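Local structure of arginyl-trna synthetase (Thermus thermophilus, 1IQ0) at residues A[150-155]-A[238-243]; A[479-484]-A[572-577]. The protein probably catalyses the ATP-dependent attachment of L-arginine to its cognate tRNA, as a monomeric class I aminoacyl-tRNA synthetase. All blocks are in the same frame, centred on the assembly; numbering follows the deposited sequence.

How the interactions relate
Interaction 1 comes first along the chain and closes before interaction 2 opens. It joins the loop after strand 141-149 to the end of strand 236-239 and the start of helix 240-245, within the class I catalytic domain. Interaction 2 packs helix 470-487 against helix 562-583, within the DALR anticodon-binding domain. The two share no helix, strand or sheet. Their centres lie about 46 Å apart, on opposite sides of the chain's centre, and their nearest atoms about 31 Å apart. One contact therefore belongs to the catalytic part, the other to the helical part expected to recognise the tRNA anticodon.

Interaction 1 of 2, residues A[150-155]-A[238-243]; sequences DDTGRQ and VWESDI
Asp151 reaches from the loop after strand 141-149 to Ser241 and Trp239 at the start of helix 240-245. Its CB rests by the rim of the Trp239 indole, 3.5 Å from CE3. A chi1 of 64° sets CG between the backbone N and the carbonyl carbon, on the side of Trp239 and Ser241. CG is in the plane of the indole at its edge, and the carboxylate stands 89° to the ring. Asp151 OD1 accepts from Ser241 OG at 2.6 Å. Asp151 OD2 accepts from Ser241 N at 3.0 Å, with an N-H...O angle of 159°. Both oxygens use their syn lone pairs, so two bonds to one residue fix the rotation of the carboxylate. The bond to Ser241 N takes up a backbone N-H in the first turn of helix 240-245, where the helix end would probably favour a negative charge.

Thr152 adds a second touch. Its OG1 meets Glu240 CG at 3.1 Å, and the two side chains cross at about a right angle. Its CG2 lies against Ser241, 4.0 Å from Ser241 CB. Asp150 runs beside Glu240, with OD1 4.0 Å from Glu240 CB. The end of Glu240 leads away from the loop, to a salt bridge with Lys304 and a hydrogen bond with Tyr148. Lys304 would probably offset the charge of Glu240, whose OE1 lies 4.9 Å from Asp150 OD1.

Asp150 to Gly153 form a type I beta turn, and Gly153 is the N-cap of helix 154-165. Trp239 is the N-cap of helix 240-245. Strands 141-149 and 236-239 are parallel neighbours in the mixed sheet of the catalytic domain. The contact joins the loop that leaves the first to the end of the second and the helix turn after it. Helix 213-229 packs on Asp151, Trp239 and Ser241.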
# COMPACT_ATOMS: atom_id res chain seq x y z
N ASP A 150 -15.48 -1.64 14.19
CA ASP A 150 -16.83 -1.12 14.44
C ASP A 150 -17.61 -2.17 15.24
O ASP A 150 -18.46 -2.88 14.70
CB ASP A 150 -17.53 -0.82 13.11
CG ASP A 150 -18.86 -0.07 13.29
OD1 ASP A 150 -19.28 0.10 14.44
OD2 ASP A 150 -19.48 0.34 12.29
N ASP A 151 -17.32 -2.27 16.52
CA ASP A 151 -17.98 -3.27 17.36
C ASP A 151 -19.39 -2.92 17.82
O ASP A 151 -20.01 -3.72 18.52
CB ASP A 151 -17.12 -3.58 18.58
CG ASP A 151 -16.94 -2.38 19.48
OD1 ASP A 151 -16.92 -2.57 20.72
OD2 ASP A 151 -16.81 -1.26 18.95
N THR A 152 -19.91 -1.76 17.43
CA THR A 152 -21.26 -1.36 17.83
C THR A 152 -22.14 -1.22 16.59
O THR A 152 -23.24 -0.66 16.66
CB THR A 152 -21.28 0.00 18.56
OG1 THR A 152 -20.90 1.05 17.66
CG2 THR A 152 -20.32 -0.00 19.74
N GLY A 153 -21.68 -1.74 15.47
CA GLY A 153 -22.44 -1.61 14.24
C GLY A 153 -23.62 -2.55 14.08
O GLY A 153 -23.64 -3.63 14.65
N ARG A 154 -24.60 -2.12 13.30
CA ARG A 154 -25.78 -2.93 13.05
C ARG A 154 -25.39 -4.28 12.44
O ARG A 154 -26.03 -5.30 12.72
CB ARG A 154 -26.75 -2.21 12.10
CG ARG A 154 -27.95 -3.07 11.73
CD ARG A 154 -28.93 -2.34 10.81
NE ARG A 154 -30.06 -1.77 11.55
CZ ARG A 154 -29.97 -0.70 12.33
NH1 ARG A 154 -28.81 -0.09 12.49
NH2 ARG A 154 -31.05 -0.25 12.96
N GLN A 155 -24.34 -4.30 11.62
CA GLN A 155 -23.92 -5.55 11.00
C GLN A 155 -23.50 -6.57 12.05
O GLN A 155 -23.81 -7.76 11.93
CB GLN A 155 -22.78 -5.31 10.00
CG GLN A 155 -23.22 -4.49 8.79
CD GLN A 155 -24.51 -5.03 8.16
OE1 GLN A 155 -24.55 -6.16 7.67
NE2 GLN A 155 -25.57 -4.22 8.20
N VAL A 238 -8.51 0.11 17.13
CA VAL A 238 -9.33 1.11 17.79
C VAL A 238 -10.77 0.66 17.66
O VAL A 238 -11.28 0.48 16.55
CB VAL A 238 -9.16 2.52 17.17
CG1 VAL A 238 -10.22 3.45 17.74
CG2 VAL A 238 -7.78 3.08 17.51
N TRP A 239 -11.43 0.48 18.80
CA TRP A 239 -12.81 0.04 18.85
C TRP A 239 -13.80 1.20 18.97
O TRP A 239 -13.60 2.14 19.74
CB TRP A 239 -13.01 -0.93 20.04
CG TRP A 239 -12.16 -2.19 19.96
CD1 TRP A 239 -10.80 -2.25 19.91
CD2 TRP A 239 -12.63 -3.54 19.87
NE1 TRP A 239 -10.38 -3.56 19.80
CE2 TRP A 239 -11.48 -4.37 19.77
CE3 TRP A 239 -13.90 -4.14 19.87
CZ2 TRP A 239 -11.57 -5.77 19.66
CZ3 TRP A 239 -13.98 -5.53 19.76
CH2 TRP A 239 -12.83 -6.33 19.66
N GLU A 240 -14.89 1.12 18.20
CA GLU A 240 -15.92 2.14 18.23
C GLU A 240 -16.42 2.39 19.66
O GLU A 240 -16.60 3.54 20.07
CB GLU A 240 -17.09 1.73 17.32
CG GLU A 240 -18.26 2.71 17.31
CD GLU A 240 -17.87 4.10 16.84
OE1 GLU A 240 -17.01 4.22 15.94
OE2 GLU A 240 -18.43 5.08 17.35
N SER A 241 -16.65 1.32 20.43
CA SER A 241 -17.12 1.50 21.81
C SER A 241 -16.13 2.29 22.66
O SER A 241 -16.53 3.01 23.58
CB SER A 241 -17.43 0.14 22.47
OG SER A 241 -16.32 -0.73 22.46
N ASP A 242 -14.83 2.16 22.38
CA ASP A 242 -13.83 2.93 23.12
C ASP A 242 -13.86 4.38 22.63
O ASP A 242 -13.62 5.31 23.41
CB ASP A 242 -12.43 2.34 22.93
CG ASP A 242 -12.26 1.02 23.65
OD1 ASP A 242 -11.60 0.11 23.10
OD2 ASP A 242 -12.78 0.89 24.78
N ILE A 243 -14.15 4.58 21.35
CA ILE A 243 -14.24 5.93 20.79
C ILE A 243 -15.40 6.67 21.48
O ILE A 243 -15.32 7.86 21.74
CB ILE A 243 -14.46 5.89 19.25
CG1 ILE A 243 -13.13 5.57 18.55
CG2 ILE A 243 -15.03 7.22 18.77
CD1 ILE A 243 -13.22 5.53 17.01

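Interaction 2 of 2, residues A[479-484]-A[572-577]; sequences RAHSIL and SLQRTL
The His481 imidazole and the Gln574 amide are the flat groups here, their planes 89° apart. The amide meets the ring at its edge. Gln574 OE1 lies near the ring plane, 4.1 Å from His481 CD2, and takes a weak hydrogen bond from His477. The imidazole is tied to its own helix through ND1 to Arg485. Leu484 CD1 lies 3.5 Å from Gln574 NE2 and also touches Gln574 CG. The Gln574 chain bends at chi2 (104°), which brings CD close to Leu484 CD1. Nearer the two backbones, Ala480 CB packs on Leu573 CD2 at 3.8 Å and on Gln574 CB at 3.9 Å. The small alanine lets the backbones come near, with Ala480 CA 5.7 Å from Gln574 CA. The contact joins helices 470-487 and 562-583 of the helical DALR anticodon-binding domain, whose segments run at 137° with axes 9.0 Å apart. An alanine at Gln574 would probably leave Leu484 CD1 and the His481 edge facing a gap. Helix 525-544 packs on Leu573 from outside the pair. The two segments meet through van der Waals contact, so their fit depends on shape and not on bonds between them.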
# COMPACT_ATOMS: atom_id res chain seq x y z
N ARG A 479 15.97 -18.09 -9.25
CA ARG A 479 16.95 -18.43 -10.29
C ARG A 479 18.28 -17.73 -9.98
O ARG A 479 19.34 -18.36 -10.02
CB ARG A 479 16.44 -17.99 -11.66
CG ARG A 479 17.30 -18.45 -12.83
CD ARG A 479 16.70 -19.66 -13.53
NE ARG A 479 16.28 -19.37 -14.91
CZ ARG A 479 15.42 -18.41 -15.25
NH1 ARG A 479 14.87 -17.65 -14.31
NH2 ARG A 479 15.10 -18.22 -16.52
N ALA A 480 18.22 -16.44 -9.69
CA ALA A 480 19.43 -15.67 -9.39
C ALA A 480 20.11 -16.23 -8.14
O ALA A 480 21.33 -16.41 -8.11
CB ALA A 480 19.08 -14.20 -9.17
N HIS A 481 19.31 -16.53 -7.13
CA HIS A 481 19.83 -17.07 -5.88
C HIS A 481 20.49 -18.44 -6.05
O HIS A 481 21.49 -18.73 -5.40
CB HIS A 481 18.71 -17.15 -4.83
CG HIS A 481 19.20 -17.46 -3.45
ND1 HIS A 481 19.51 -18.74 -3.03
CD2 HIS A 481 19.44 -16.65 -2.39
CE1 HIS A 481 19.92 -18.70 -1.78
NE2 HIS A 481 19.90 -17.44 -1.37
N SER A 482 19.93 -19.28 -6.92
CA SER A 482 20.50 -20.61 -7.13
C SER A 482 21.92 -20.52 -7.69
O SER A 482 22.77 -21.34 -7.36
CB SER A 482 19.62 -21.44 -8.09
OG SER A 482 19.73 -20.96 -9.42
N ILE A 483 22.17 -19.51 -8.51
CA ILE A 483 23.50 -19.29 -9.09
C ILE A 483 24.51 -18.96 -7.98
O ILE A 483 25.62 -19.50 -7.95
CB ILE A 483 23.48 -18.12 -10.12
CG1 ILE A 483 22.54 -18.47 -11.28
CG2 ILE A 483 24.89 -17.84 -10.63
CD1 ILE A 483 22.30 -17.31 -12.26
N LEU A 484 24.12 -18.08 -7.07
CA LEU A 484 24.97 -17.68 -5.96
C LEU A 484 25.24 -18.88 -5.05
O LEU A 484 26.31 -19.01 -4.46
CB LEU A 484 24.29 -16.58 -5.14
CG LEU A 484 23.83 -15.31 -5.86
CD1 LEU A 484 23.15 -14.39 -4.86
CD2 LEU A 484 25.01 -14.61 -6.51
N SER A 572 23.27 -8.40 -6.59
CA SER A 572 22.54 -7.14 -6.47
C SER A 572 21.10 -7.32 -6.98
O SER A 572 20.15 -6.77 -6.40
CB SER A 572 23.24 -6.04 -7.28
OG SER A 572 22.45 -4.87 -7.36
N LEU A 573 20.93 -8.08 -8.05
CA LEU A 573 19.60 -8.33 -8.59
C LEU A 573 18.73 -9.16 -7.64
O LEU A 573 17.56 -8.86 -7.46
CB LEU A 573 19.66 -9.05 -9.94
CG LEU A 573 18.21 -9.42 -10.28
CD1 LEU A 573 17.66 -8.50 -11.34
CD2 LEU A 573 18.12 -10.87 -10.67
N GLN A 574 19.31 -10.21 -7.06
CA GLN A 574 18.55 -11.06 -6.14
C GLN A 574 18.15 -10.27 -4.90
O GLN A 574 17.04 -10.41 -4.40
CB GLN A 574 19.36 -12.30 -5.75
CG GLN A 574 20.42 -12.04 -4.70
CD GLN A 574 20.02 -12.55 -3.33
OE1 GLN A 574 18.84 -12.66 -3.00
NE2 GLN A 574 21.02 -12.84 -2.50
N ARG A 575 19.07 -9.46 -4.39
CA ARG A 575 18.79 -8.64 -3.22
C ARG A 575 17.70 -7.61 -3.53
O ARG A 575 16.82 -7.36 -2.72
CB ARG A 575 20.05 -7.93 -2.74
CG ARG A 575 21.04 -8.82 -2.00
CD ARG A 575 22.29 -8.04 -1.67
NE ARG A 575 23.23 -8.80 -0.85
CZ ARG A 575 24.41 -8.34 -0.44
NH1 ARG A 575 24.80 -7.12 -0.79
NH2 ARG A 575 25.19 -9.10 0.31
N THR A 576 17.76 -7.02 -4.72
CA THR A 576 16.77 -6.02 -5.11
C THR A 576 15.38 -6.64 -5.27
O THR A 576 14.38 -6.04 -4.87
CB THR A 576 17.18 -5.32 -6.43
OG1 THR A 576 18.42 -4.63 -6.22
CG2 THR A 576 16.12 -4.32 -6.86
N LEU A 577 15.31 -7.83 -5.85
CA LEU A 577 14.03 -8.49 -6.01
C LEU A 577 13.48 -8.94 -4.64
O LEU A 577 12.28 -8.83 -4.39
CB LEU A 577 14.14 -9.69 -6.94
CG LEU A 577 14.40 -9.35 -8.41
CD1 LEU A 577 14.41 -10.64 -9.21
CD2 LEU A 577 13.30 -8.40 -8.93